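Local coordinates for probable 2-hydroxyhepta-2,4-diene-1,7-dioate isomerase (Thermus thermophilus, PDB 2DFU), which probably binds a metal ion and isomerises 2-hydroxyhepta-2,4-diene-1,7-dioate, as a member of the fumarylacetoacetate hydrolase family, at residues A[117-122]-A[225-230]; A[132-137]-A[205-210]; A[140-145]-A[247-252]; A[180-185]-A[196-201]. All coordinates share one frame; numbering follows the deposited sequence.

Overall arrangement
All four contacts lie within the fumarylacetoacetate hydrolase family region and adjoin one another. Contact 1 pairs strands 111-121 and 224-226; contact 3 starts from strand 137-148, which neighbours strand 111-121, and crosses to strand 250-259 of a second sheet. The centres of contacts 1 and 3 are about 9 Å apart, and along the chain their segments alternate. Contact 2, nested inside the loop closed by contact 1, sets helix 206-214 against the turn leading into strand 137-148, its centre about 10 Å from that of contact 1. Contact 4, a hairpin base in the second sheet, is nested inside the other three. Contacts 1 and 3 thus lie in the buried middle, with contacts 2 and 4 packed against them nearer the surface.

Contact 1 (A[117-122]-A[225-230]); sequences LAVVVG and VLTGTP
Ala-118 and Leu-226 face each other as a non-hydrogen-bonded pair where strands 111-121 and 224-226 run antiparallel, in the buried core of the fumarylacetoacetate hydrolase fold. Next to them, Val-119 and Val-225 form a hydrogen-bonded pair: Val-119 N reaches Val-225 O at 2.8 Å, and Val-225 N returns a bond to Val-119 O at 2.9 Å. The two valines share one face of the sheet, which helix 206-214 covers through Val-206, Ile-209 and Leu-210. On the other face the CB of Ala-118 touches the CD2 branch of Leu-226 at 3.8 Å.

Beyond the strand end, Thr-227 stays against Leu-117 through its backbone N and its side chain. Its CB lies 3.7 Å from Leu-117 O. There the chain forks: CG2, anti to the carbonyl carbon, continues to the CG2 of Val-119 at 4.1 Å, whereas OG1, between the backbone N and the carbonyl carbon (chi1 63°), turns to Leu-117 O at 2.8 Å and also touches the CB of Leu-117. The backbone N of Thr-227 bonds to that same Leu-117 O, nearly along the C=O axis, at 3.2 Å. An alanine in place of Thr-227 lacks the hydroxyl and CG2, which would probably leave Leu-117 O with the backbone N of this residue as its partner across the contact and open a gap beside the CG2 of Val-119. Just past this point, a water bridges the two segments, accepting from Leu-117 N at 3.0 Å and donating to the carbonyl O of Gly-228.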
loop_
_atom_site.group_PDB
_atom_site.type_symbol
_atom_site.label_atom_id
_atom_site.label_comp_id
_atom_site.label_asym_id
_atom_site.label_seq_id
_atom_site.Cartn_x
_atom_site.Cartn_y
_atom_site.Cartn_z
ATOM N N LEU A 117 -14.017 -13.116 0.234
ATOM C CA LEU A 117 -13.857 -13.281 -1.204
ATOM C C LEU A 117 -12.924 -12.138 -1.594
ATOM O O LEU A 117 -13.118 -11.001 -1.157
ATOM C CB LEU A 117 -15.188 -13.107 -1.933
ATOM C CG LEU A 117 -15.069 -12.996 -3.461
ATOM C CD1 LEU A 117 -14.731 -14.356 -4.047
ATOM C CD2 LEU A 117 -16.374 -12.489 -4.052
ATOM N N ALA A 118 -11.909 -12.429 -2.398
ATOM C CA ALA A 118 -10.972 -11.395 -2.812
ATOM C C ALA A 118 -11.013 -11.172 -4.322
ATOM O O ALA A 118 -11.225 -12.103 -5.093
ATOM C CB ALA A 118 -9.562 -11.765 -2.370
ATOM N N VAL A 119 -10.814 -9.928 -4.741
ATOM C CA VAL A 119 -10.831 -9.615 -6.157
ATOM C C VAL A 119 -9.461 -9.176 -6.636
ATOM O O VAL A 119 -8.771 -8.422 -5.957
ATOM C CB VAL A 119 -11.830 -8.484 -6.468
ATOM C CG1 VAL A 119 -11.884 -8.240 -7.959
ATOM C CG2 VAL A 119 -13.196 -8.840 -5.943
ATOM N N VAL A 120 -9.063 -9.661 -7.806
ATOM C CA VAL A 120 -7.786 -9.270 -8.384
ATOM C C VAL A 120 -8.117 -8.455 -9.630
ATOM O O VAL A 120 -8.708 -8.958 -10.577
ATOM C CB VAL A 120 -6.923 -10.495 -8.781
ATOM C CG1 VAL A 120 -5.609 -10.021 -9.384
ATOM C CG2 VAL A 120 -6.652 -11.373 -7.550
ATOM N N VAL A 121 -7.736 -7.188 -9.612
ATOM C CA VAL A 121 -8.006 -6.289 -10.719
ATOM C C VAL A 121 -7.217 -6.626 -11.972
ATOM O O VAL A 121 -6.021 -6.914 -11.911
ATOM C CB VAL A 121 -7.714 -4.842 -10.291
ATOM C CG1 VAL A 121 -7.852 -3.891 -11.475
ATOM C CG2 VAL A 121 -8.661 -4.459 -9.163
ATOM N N GLY A 122 -7.897 -6.591 -13.116
ATOM C CA GLY A 122 -7.245 -6.890 -14.380
ATOM C C GLY A 122 -6.835 -5.654 -15.168
ATOM O O GLY A 122 -5.698 -5.549 -15.611
ATOM N N VAL A 225 -8.562 -6.459 -3.882
ATOM C CA VAL A 225 -9.624 -5.792 -3.130
ATOM C C VAL A 225 -10.367 -6.857 -2.341
ATOM O O VAL A 225 -10.782 -7.868 -2.915
ATOM C CB VAL A 225 -10.622 -5.073 -4.080
ATOM C CG1 VAL A 225 -11.759 -4.457 -3.280
ATOM C CG2 VAL A 225 -9.897 -3.991 -4.889
ATOM N N LEU A 226 -10.505 -6.651 -1.031
ATOM C CA LEU A 226 -11.215 -7.600 -0.170
ATOM C C LEU A 226 -12.656 -7.122 -0.016
ATOM O O LEU A 226 -12.906 -5.927 0.142
ATOM C CB LEU A 226 -10.542 -7.701 1.204
ATOM C CG LEU A 226 -9.040 -8.019 1.235
ATOM C CD1 LEU A 226 -8.640 -8.400 2.663
ATOM C CD2 LEU A 226 -8.707 -9.150 0.283
ATOM N N THR A 227 -13.602 -8.056 -0.041
ATOM C CA THR A 227 -15.016 -7.705 0.029
ATOM C C THR A 227 -15.778 -7.895 1.348
ATOM O O THR A 227 -17.001 -8.047 1.338
ATOM C CB THR A 227 -15.773 -8.450 -1.078
ATOM O OG1 THR A 227 -15.686 -9.862 -0.849
ATOM C CG2 THR A 227 -15.155 -8.145 -2.431
ATOM N N GLY A 228 -15.086 -7.880 2.483
ATOM C CA GLY A 228 -15.790 -8.047 3.748
ATOM C C GLY A 228 -15.941 -9.493 4.198
ATOM O O GLY A 228 -15.707 -10.420 3.426
ATOM N N THR A 229 -16.353 -9.693 5.446
ATOM C CA THR A 229 -16.491 -11.042 5.984
ATOM C C THR A 229 -17.841 -11.297 6.659
ATOM O O THR A 229 -18.431 -10.394 7.243
ATOM C CB THR A 229 -15.347 -11.328 7.002
ATOM O OG1 THR A 229 -15.321 -12.721 7.326
ATOM C CG2 THR A 229 -15.548 -10.517 8.277
ATOM N N PRO A 230 -18.350 -12.538 6.571
ATOM C CA PRO A 230 -19.633 -12.920 7.177
ATOM C C PRO A 230 -19.516 -12.960 8.700
ATOM O O PRO A 230 -18.475 -12.611 9.257
ATOM C CB PRO A 230 -19.891 -14.313 6.600
ATOM C CG PRO A 230 -19.114 -14.315 5.311
ATOM C CD PRO A 230 -17.843 -13.616 5.705
HETATM O O HOH W 1 -16.273 -11.334 1.080
#

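Contact 2 (A[132-137]-A[205-210]); sequences KALDHV and SVAEIL
Ala-133 and Ala-207 bring the two backbones to within 5.0 Å, CA to CA, where segment 132-137, with its 3-10 turn 134-136, meets the first turn of helix 206-214. The small residues permit this approach: the methyl of Ala-133 points toward the other segment, its CB lying 3.3 Å from the carbonyl O of Ala-207 and 3.8 Å from the CB of Ala-207.

Larger side chains close the contact around the two alanines. Leu-134, with CG anti to the carbonyl carbon (chi1 -60°), brings that CG to the methyl of Ala-207 and extends CD2 to the CG1 of Val-206 at 4.0 Å, the two side chains crossing at about a right angle. The next residue to reach across, Val-137, meets Leu-210 through CG2 and CD1 at 3.5 Å, again crossing at about a right angle. Val-137 and Val-206 both rest on Val-119 of strand 111-121, so the contact sits as a helical layer over that sheet.

Several polar groups bond within their own segment. His-136 turns its ring edge back so that ND1 donates to Lys-132 O at 2.8 Å, through a bond bent to 136°. In the other segment Ser-205 and Glu-208 form a capping box: Glu-208 N donates to Ser-205 OG at 3.1 Å, and Ser-205 N donates to Glu-208 OE1. Adhesion between the segments therefore rests on apolar packing, while the directional bonds serve to shape each turn.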
loop_
_atom_site.group_PDB
_atom_site.type_symbol
_atom_site.label_atom_id
_atom_site.label_comp_id
_atom_site.label_asym_id
_atom_site.label_seq_id
_atom_site.Cartn_x
_atom_site.Cartn_y
_atom_site.Cartn_z
ATOM N N LYS A 132 -19.760 -1.153 -15.343
ATOM C CA LYS A 132 -18.566 -1.531 -16.092
ATOM C C LYS A 132 -17.469 -2.091 -15.188
ATOM O O LYS A 132 -16.409 -2.486 -15.663
ATOM C CB LYS A 132 -18.011 -0.330 -16.864
ATOM C CG LYS A 132 -18.921 0.195 -17.965
ATOM C CD LYS A 132 -18.139 1.090 -18.917
ATOM C CE LYS A 132 -19.017 1.628 -20.034
ATOM N NZ LYS A 132 -20.070 2.541 -19.505
ATOM N N ALA A 133 -17.733 -2.128 -13.888
ATOM C CA ALA A 133 -16.757 -2.611 -12.918
ATOM C C ALA A 133 -16.203 -4.016 -13.181
ATOM O O ALA A 133 -15.004 -4.182 -13.399
ATOM C CB ALA A 133 -17.353 -2.540 -11.521
ATOM N N LEU A 134 -17.078 -5.017 -13.168
ATOM C CA LEU A 134 -16.673 -6.404 -13.360
ATOM C C LEU A 134 -15.853 -6.709 -14.604
ATOM O O LEU A 134 -15.083 -7.670 -14.626
ATOM C CB LEU A 134 -17.904 -7.313 -13.327
ATOM C CG LEU A 134 -18.689 -7.252 -12.013
ATOM C CD1 LEU A 134 -19.758 -8.349 -11.992
ATOM C CD2 LEU A 134 -17.724 -7.421 -10.839
ATOM N N ASP A 135 -16.011 -5.899 -15.640
ATOM C CA ASP A 135 -15.269 -6.127 -16.866
ATOM C C ASP A 135 -13.774 -5.862 -16.688
ATOM O O ASP A 135 -12.962 -6.308 -17.495
ATOM C CB ASP A 135 -15.819 -5.240 -17.983
ATOM C CG ASP A 135 -15.290 -5.636 -19.346
ATOM O OD1 ASP A 135 -15.608 -6.759 -19.799
ATOM O OD2 ASP A 135 -14.554 -4.832 -19.961
ATOM N N HIS A 136 -13.418 -5.131 -15.635
ATOM C CA HIS A 136 -12.021 -4.811 -15.360
ATOM C C HIS A 136 -11.384 -5.814 -14.401
ATOM O O HIS A 136 -10.226 -5.659 -14.024
ATOM C CB HIS A 136 -11.898 -3.412 -14.738
ATOM C CG HIS A 136 -12.312 -2.299 -15.649
ATOM N ND1 HIS A 136 -13.613 -2.123 -16.072
ATOM C CD2 HIS A 136 -11.593 -1.303 -16.220
ATOM C CE1 HIS A 136 -13.678 -1.068 -16.864
ATOM N NE2 HIS A 136 -12.467 -0.552 -16.970
ATOM N N VAL A 137 -12.145 -6.826 -14.000
ATOM C CA VAL A 137 -11.650 -7.831 -13.064
ATOM C C VAL A 137 -10.942 -8.988 -13.756
ATOM O O VAL A 137 -11.465 -9.561 -14.714
ATOM C CB VAL A 137 -12.813 -8.414 -12.209
ATOM C CG1 VAL A 137 -12.319 -9.593 -11.370
ATOM C CG2 VAL A 137 -13.383 -7.337 -11.301
ATOM N N SER A 205 -22.208 -4.615 -3.502
ATOM C CA SER A 205 -21.755 -5.637 -4.428
ATOM C C SER A 205 -20.289 -5.382 -4.789
ATOM O O SER A 205 -19.746 -4.296 -4.548
ATOM C CB SER A 205 -22.598 -5.608 -5.704
ATOM O OG SER A 205 -22.255 -4.488 -6.510
ATOM N N VAL A 206 -19.651 -6.385 -5.375
ATOM C CA VAL A 206 -18.263 -6.251 -5.791
ATOM C C VAL A 206 -18.152 -5.112 -6.800
ATOM O O VAL A 206 -17.244 -4.287 -6.723
ATOM C CB VAL A 206 -17.756 -7.560 -6.432
ATOM C CG1 VAL A 206 -16.374 -7.350 -7.043
ATOM C CG2 VAL A 206 -17.724 -8.658 -5.378
ATOM N N ALA A 207 -19.089 -5.067 -7.741
ATOM C CA ALA A 207 -19.089 -4.027 -8.761
ATOM C C ALA A 207 -19.198 -2.634 -8.144
ATOM O O ALA A 207 -18.548 -1.695 -8.602
ATOM C CB ALA A 207 -20.231 -4.263 -9.739
ATOM N N GLU A 208 -20.012 -2.506 -7.100
ATOM C CA GLU A 208 -20.197 -1.223 -6.426
ATOM C C GLU A 208 -18.952 -0.825 -5.636
ATOM O O GLU A 208 -18.592 0.351 -5.569
ATOM C CB GLU A 208 -21.405 -1.287 -5.486
ATOM C CG GLU A 208 -22.716 -1.599 -6.198
ATOM C CD GLU A 208 -23.910 -1.659 -5.260
ATOM O OE1 GLU A 208 -23.841 -2.364 -4.230
ATOM O OE2 GLU A 208 -24.928 -1.004 -5.563
ATOM N N ILE A 209 -18.299 -1.811 -5.030
ATOM C CA ILE A 209 -17.094 -1.561 -4.255
ATOM C C ILE A 209 -15.974 -1.040 -5.153
ATOM O O ILE A 209 -15.357 -0.020 -4.852
ATOM C CB ILE A 209 -16.628 -2.844 -3.542
ATOM C CG1 ILE A 209 -17.631 -3.194 -2.441
ATOM C CG2 ILE A 209 -15.213 -2.662 -2.984
ATOM C CD1 ILE A 209 -17.367 -4.516 -1.758
ATOM N N LEU A 210 -15.723 -1.737 -6.257
ATOM C CA LEU A 210 -14.675 -1.329 -7.185
ATOM C C LEU A 210 -14.973 0.053 -7.745
ATOM O O LEU A 210 -14.077 0.894 -7.855
ATOM C CB LEU A 210 -14.560 -2.323 -8.340
ATOM C CG LEU A 210 -14.156 -3.757 -7.986
ATOM C CD1 LEU A 210 -14.210 -4.608 -9.240
ATOM C CD2 LEU A 210 -12.758 -3.779 -7.374
#

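Contact 3 (A[140-145]-A[247-252]); sequences YTVAVD and EGVGTL
Val-142 and Leu-252 lie alongside each other, pointing opposite ways, with their CB atoms 3.8 Å apart; CG1 of Val-142 also rests against the CB of Leu-252. Leu-252 continues beyond this point, and its CD2 methyl lies against the backbone of strand 137-148, 3.4 Å from the CA of Ala-143, tighter than usual for two carbons. The same methyl touches the CG2 of Val-144 at 3.8 Å. The second branch of Val-142 turns to Val-249: Val-142 CG2, anti to the carbonyl carbon, lies 4.0 Å from Val-249 CG1. Gly-250 O is also close to this branch. Val-249 in turn, its CG1 anti to the backbone N (chi1 180°), pushes that methyl to 3.4 Å from Tyr-140 O and to 3.7 Å from the CA of Thr-141. An alanine in place of Val-142 would probably open a gap between Val-249 and Leu-252 and remove a wall from each.

Strands 140-144 and 250-252 run at 24° to each other with axes 6.9 Å apart, and their interface consists of side-chain packing between two sheets of the fold rather than strand pairing. Val-244 and Val-246 of strand 241-246 also pack on Val-142.

Further out, a classic beta bulge sets the course of the second segment: Val-249 and Gly-250 both face Val-246, and Gly-250 has backbone angles suited to a residue without a side chain. The carbonyl O of Val-249 accepts from Lys-2 NZ and from Trp-173 NE1. The CB of Thr-141 points away from segment 247-252, and its OG1 bonds to Trp-173 O.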
loop_
_atom_site.group_PDB
_atom_site.type_symbol
_atom_site.label_atom_id
_atom_site.label_comp_id
_atom_site.label_asym_id
_atom_site.label_seq_id
_atom_site.Cartn_x
_atom_site.Cartn_y
_atom_site.Cartn_z
ATOM N N TYR A 140 -11.152 -13.933 -9.300
ATOM C CA TYR A 140 -11.493 -13.979 -7.889
ATOM C C TYR A 140 -10.680 -15.021 -7.137
ATOM O O TYR A 140 -10.374 -16.085 -7.664
ATOM C CB TYR A 140 -12.981 -14.290 -7.748
ATOM C CG TYR A 140 -13.842 -13.309 -8.495
ATOM C CD1 TYR A 140 -14.227 -12.102 -7.904
ATOM C CD2 TYR A 140 -14.220 -13.549 -9.819
ATOM C CE1 TYR A 140 -14.959 -11.156 -8.613
ATOM C CE2 TYR A 140 -14.954 -12.606 -10.538
ATOM C CZ TYR A 140 -15.316 -11.411 -9.926
ATOM O OH TYR A 140 -16.011 -10.460 -10.624
ATOM N N THR A 141 -10.327 -14.707 -5.898
ATOM C CA THR A 141 -9.564 -15.641 -5.095
ATOM C C THR A 141 -10.070 -15.559 -3.663
ATOM O O THR A 141 -11.054 -14.875 -3.389
ATOM C CB THR A 141 -8.031 -15.350 -5.188
ATOM O OG1 THR A 141 -7.309 -16.426 -4.579
ATOM C CG2 THR A 141 -7.672 -14.032 -4.502
ATOM N N VAL A 142 -9.411 -16.253 -2.751
ATOM C CA VAL A 142 -9.849 -16.268 -1.363
ATOM C C VAL A 142 -8.808 -15.632 -0.457
ATOM O O VAL A 142 -7.622 -15.622 -0.778
ATOM C CB VAL A 142 -10.097 -17.720 -0.896
ATOM C CG1 VAL A 142 -10.820 -17.731 0.434
ATOM C CG2 VAL A 142 -10.895 -18.473 -1.958
ATOM N N ALA A 143 -9.253 -15.107 0.679
ATOM C CA ALA A 143 -8.331 -14.488 1.618
ATOM C C ALA A 143 -8.786 -14.649 3.049
ATOM O O ALA A 143 -9.941 -14.968 3.325
ATOM C CB ALA A 143 -8.192 -13.005 1.316
ATOM N N VAL A 144 -7.847 -14.447 3.959
ATOM C CA VAL A 144 -8.145 -14.462 5.375
ATOM C C VAL A 144 -7.612 -13.111 5.836
ATOM O O VAL A 144 -6.411 -12.857 5.768
ATOM C CB VAL A 144 -7.396 -15.566 6.142
ATOM C CG1 VAL A 144 -7.563 -15.339 7.630
ATOM C CG2 VAL A 144 -7.922 -16.925 5.757
ATOM N N ASP A 145 -8.507 -12.238 6.270
ATOM C CA ASP A 145 -8.109 -10.923 6.744
ATOM C C ASP A 145 -7.759 -11.062 8.225
ATOM O O ASP A 145 -8.631 -10.965 9.089
ATOM C CB ASP A 145 -9.271 -9.936 6.526
ATOM C CG ASP A 145 -9.030 -8.570 7.160
ATOM O OD1 ASP A 145 -7.914 -8.313 7.654
ATOM O OD2 ASP A 145 -9.971 -7.747 7.164
ATOM N N GLU A 247 -17.128 -21.315 -3.060
ATOM C CA GLU A 247 -17.658 -22.095 -4.165
ATOM C C GLU A 247 -17.281 -21.505 -5.512
ATOM O O GLU A 247 -17.374 -20.297 -5.725
ATOM C CB GLU A 247 -19.182 -22.221 -4.044
ATOM C CG GLU A 247 -19.629 -23.318 -3.080
ATOM C CD GLU A 247 -21.143 -23.401 -2.936
ATOM O OE1 GLU A 247 -21.850 -23.278 -3.962
ATOM O OE2 GLU A 247 -21.627 -23.599 -1.801
ATOM N N GLY A 248 -16.838 -22.374 -6.413
ATOM C CA GLY A 248 -16.453 -21.946 -7.741
ATOM C C GLY A 248 -15.072 -21.329 -7.814
ATOM O O GLY A 248 -14.566 -21.076 -8.907
ATOM N N VAL A 249 -14.459 -21.066 -6.666
ATOM C CA VAL A 249 -13.125 -20.477 -6.674
ATOM C C VAL A 249 -12.078 -21.466 -6.196
ATOM O O VAL A 249 -11.203 -21.877 -6.958
ATOM C CB VAL A 249 -13.060 -19.209 -5.802
ATOM C CG1 VAL A 249 -11.655 -18.626 -5.834
ATOM C CG2 VAL A 249 -14.063 -18.183 -6.316
ATOM N N GLY A 250 -12.166 -21.848 -4.932
ATOM C CA GLY A 250 -11.206 -22.795 -4.398
ATOM C C GLY A 250 -11.156 -22.729 -2.890
ATOM O O GLY A 250 -11.976 -22.064 -2.258
ATOM N N THR A 251 -10.187 -23.416 -2.306
ATOM C CA THR A 251 -10.057 -23.418 -0.863
ATOM C C THR A 251 -8.704 -22.892 -0.433
ATOM O O THR A 251 -7.672 -23.378 -0.879
ATOM C CB THR A 251 -10.230 -24.831 -0.294
ATOM O OG1 THR A 251 -11.503 -25.352 -0.696
ATOM C CG2 THR A 251 -10.155 -24.801 1.222
ATOM N N LEU A 252 -8.723 -21.885 0.430
ATOM C CA LEU A 252 -7.500 -21.306 0.950
ATOM C C LEU A 252 -7.123 -22.006 2.253
ATOM O O LEU A 252 -7.919 -22.056 3.194
ATOM C CB LEU A 252 -7.693 -19.818 1.215
ATOM C CG LEU A 252 -6.601 -19.086 2.002
ATOM C CD1 LEU A 252 -5.251 -19.215 1.297
ATOM C CD2 LEU A 252 -7.001 -17.618 2.145
#

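Contact 4 (A[180-185]-A[196-201]); sequences PQDTWV and EGHTSQ
Thr-199 OG1 is gripped by two groups: it donates to Pro-180 O at 2.7 Å and accepts from Thr-183 N at 3.0 Å. The hydroxyl takes the crowded position between backbone N and carbonyl carbon (chi1 60°), which turns it to the 180-183 turn and sends CG2 to the CG2 of Thr-183 at a tight 3.5 Å. Thr-199 N completes the hold with an almost straight bond to Thr-183 O, 2.8 Å long. The OG1 of Thr-183 is used elsewhere, on Glu-247 O.

Along the strands Trp-184 and His-198 form a non-hydrogen-bonded pair whose rings stack face to face. The five-membered ring of Trp-184 and the imidazole have centroids 4.2 Å apart and planes inclined by 15°. The CB of His-198 also sits over the six-membered ring, a CH-pi contact of 3.6 Å to its centroid. On the opposite face of the imidazole lies Ser-200 OG, and at its edge His-198 NE2 makes a weak bond to Asp-182 OD1. The CG of Glu-196 approaches CE3 and CZ3 of the indole obliquely, while its OE2 makes a salt bridge to Arg-186.

Val-185 and Gly-197 exchange backbone bonds, N to O in both directions. These features mark the base of a beta hairpin, strands 184-189 and 192-198, where the Thr-199 hydroxyl ties the chain leaving the hairpin to the loop that enters it.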
loop_
_atom_site.group_PDB
_atom_site.type_symbol
_atom_site.label_atom_id
_atom_site.label_comp_id
_atom_site.label_asym_id
_atom_site.label_seq_id
_atom_site.Cartn_x
_atom_site.Cartn_y
_atom_site.Cartn_z
ATOM N N PRO A 180 -19.862 -13.023 -8.848
ATOM C CA PRO A 180 -19.388 -12.644 -7.520
ATOM C C PRO A 180 -20.507 -12.561 -6.488
ATOM O O PRO A 180 -20.313 -12.716 -5.291
ATOM C CB PRO A 180 -18.695 -11.301 -7.656
ATOM C CG PRO A 180 -19.093 -10.710 -9.006
ATOM C CD PRO A 180 -19.460 -12.030 -9.824
ATOM N N GLN A 181 -21.715 -12.267 -6.960
ATOM C CA GLN A 181 -22.840 -12.113 -6.044
ATOM C C GLN A 181 -23.657 -13.390 -5.896
ATOM O O GLN A 181 -24.739 -13.373 -5.317
ATOM C CB GLN A 181 -23.748 -10.963 -6.494
ATOM C CG GLN A 181 -22.989 -9.686 -6.810
ATOM C CD GLN A 181 -22.013 -9.289 -5.709
ATOM O OE1 GLN A 181 -20.949 -8.737 -5.985
ATOM N NE2 GLN A 181 -22.376 -9.558 -4.460
ATOM N N ASP A 182 -23.143 -14.499 -6.411
ATOM C CA ASP A 182 -23.857 -15.763 -6.290
ATOM C C ASP A 182 -22.942 -16.917 -5.880
ATOM O O ASP A 182 -22.809 -17.903 -6.602
ATOM C CB ASP A 182 -24.570 -16.103 -7.604
ATOM C CG ASP A 182 -25.560 -17.257 -7.454
ATOM O OD1 ASP A 182 -26.228 -17.340 -6.396
ATOM O OD2 ASP A 182 -25.672 -18.075 -8.395
ATOM N N THR A 183 -22.305 -16.785 -4.721
ATOM C CA THR A 183 -21.424 -17.831 -4.224
ATOM C C THR A 183 -21.392 -17.815 -2.697
ATOM O O THR A 183 -21.909 -16.893 -2.066
ATOM C CB THR A 183 -19.986 -17.680 -4.787
ATOM O OG1 THR A 183 -19.236 -18.870 -4.507
ATOM C CG2 THR A 183 -19.280 -16.487 -4.159
ATOM N N TRP A 184 -20.801 -18.847 -2.105
ATOM C CA TRP A 184 -20.717 -18.941 -0.655
ATOM C C TRP A 184 -19.285 -18.889 -0.138
ATOM O O TRP A 184 -18.355 -19.401 -0.767
ATOM C CB TRP A 184 -21.361 -20.240 -0.154
ATOM C CG TRP A 184 -22.834 -20.310 -0.351
ATOM C CD1 TRP A 184 -23.494 -20.584 -1.512
ATOM C CD2 TRP A 184 -23.842 -20.077 0.641
ATOM N NE1 TRP A 184 -24.853 -20.535 -1.307
ATOM C CE2 TRP A 184 -25.095 -20.226 0.004
ATOM C CE3 TRP A 184 -23.809 -19.757 2.004
ATOM C CZ2 TRP A 184 -26.308 -20.063 0.685
ATOM C CZ3 TRP A 184 -25.015 -19.595 2.682
ATOM C CH2 TRP A 184 -26.248 -19.748 2.019
ATOM N N VAL A 185 -19.130 -18.272 1.024
ATOM C CA VAL A 185 -17.841 -18.157 1.682
ATOM C C VAL A 185 -17.969 -18.909 3.009
ATOM O O VAL A 185 -18.784 -18.547 3.851
ATOM C CB VAL A 185 -17.488 -16.676 1.975
ATOM C CG1 VAL A 185 -16.204 -16.601 2.763
ATOM C CG2 VAL A 185 -17.353 -15.897 0.667
ATOM N N GLU A 196 -20.215 -18.660 7.554
ATOM C CA GLU A 196 -20.948 -19.062 6.360
ATOM C C GLU A 196 -21.764 -17.881 5.860
ATOM O O GLU A 196 -22.675 -17.416 6.538
ATOM C CB GLU A 196 -21.886 -20.239 6.653
ATOM C CG GLU A 196 -22.579 -20.779 5.401
ATOM C CD GLU A 196 -23.406 -22.027 5.663
ATOM O OE1 GLU A 196 -24.430 -21.926 6.374
ATOM O OE2 GLU A 196 -23.029 -23.109 5.159
ATOM N N GLY A 197 -21.427 -17.391 4.676
ATOM C CA GLY A 197 -22.159 -16.272 4.122
ATOM C C GLY A 197 -22.384 -16.429 2.638
ATOM O O GLY A 197 -21.528 -16.940 1.922
ATOM N N HIS A 198 -23.552 -16.001 2.179
ATOM C CA HIS A 198 -23.896 -16.062 0.766
ATOM C C HIS A 198 -23.568 -14.659 0.260
ATOM O O HIS A 198 -24.012 -13.677 0.850
ATOM C CB HIS A 198 -25.390 -16.370 0.612
ATOM C CG HIS A 198 -25.802 -16.709 -0.787
ATOM N ND1 HIS A 198 -27.085 -17.091 -1.112
ATOM C CD2 HIS A 198 -25.100 -16.724 -1.945
ATOM C CE1 HIS A 198 -27.157 -17.328 -2.410
ATOM N NE2 HIS A 198 -25.966 -17.112 -2.940
ATOM N N THR A 199 -22.786 -14.556 -0.812
ATOM C CA THR A 199 -22.390 -13.241 -1.327
ATOM C C THR A 199 -23.533 -12.383 -1.859
ATOM O O THR A 199 -23.351 -11.190 -2.104
ATOM C CB THR A 199 -21.307 -13.352 -2.427
ATOM O OG1 THR A 199 -21.805 -14.118 -3.530
ATOM C CG2 THR A 199 -20.044 -14.004 -1.870
ATOM N N SER A 200 -24.707 -12.981 -2.033
ATOM C CA SER A 200 -25.867 -12.243 -2.521
ATOM C C SER A 200 -26.369 -11.347 -1.398
ATOM O O SER A 200 -27.172 -10.443 -1.615
ATOM C CB SER A 200 -26.982 -13.207 -2.941
ATOM O OG SER A 200 -27.486 -13.922 -1.824
ATOM N N GLN A 201 -25.888 -11.608 -0.189
ATOM C CA GLN A 201 -26.289 -10.837 0.973
ATOM C C GLN A 201 -25.352 -9.670 1.249
ATOM O O GLN A 201 -25.431 -9.046 2.304
ATOM C CB GLN A 201 -26.358 -11.749 2.197
ATOM C CG GLN A 201 -27.339 -12.897 2.033
ATOM C CD GLN A 201 -28.735 -12.404 1.729
ATOM O OE1 GLN A 201 -29.279 -12.680 0.660
ATOM N NE2 GLN A 201 -29.332 -11.682 2.673
HETATM O O HOH W 2 -25.608 -8.767 -4.125
#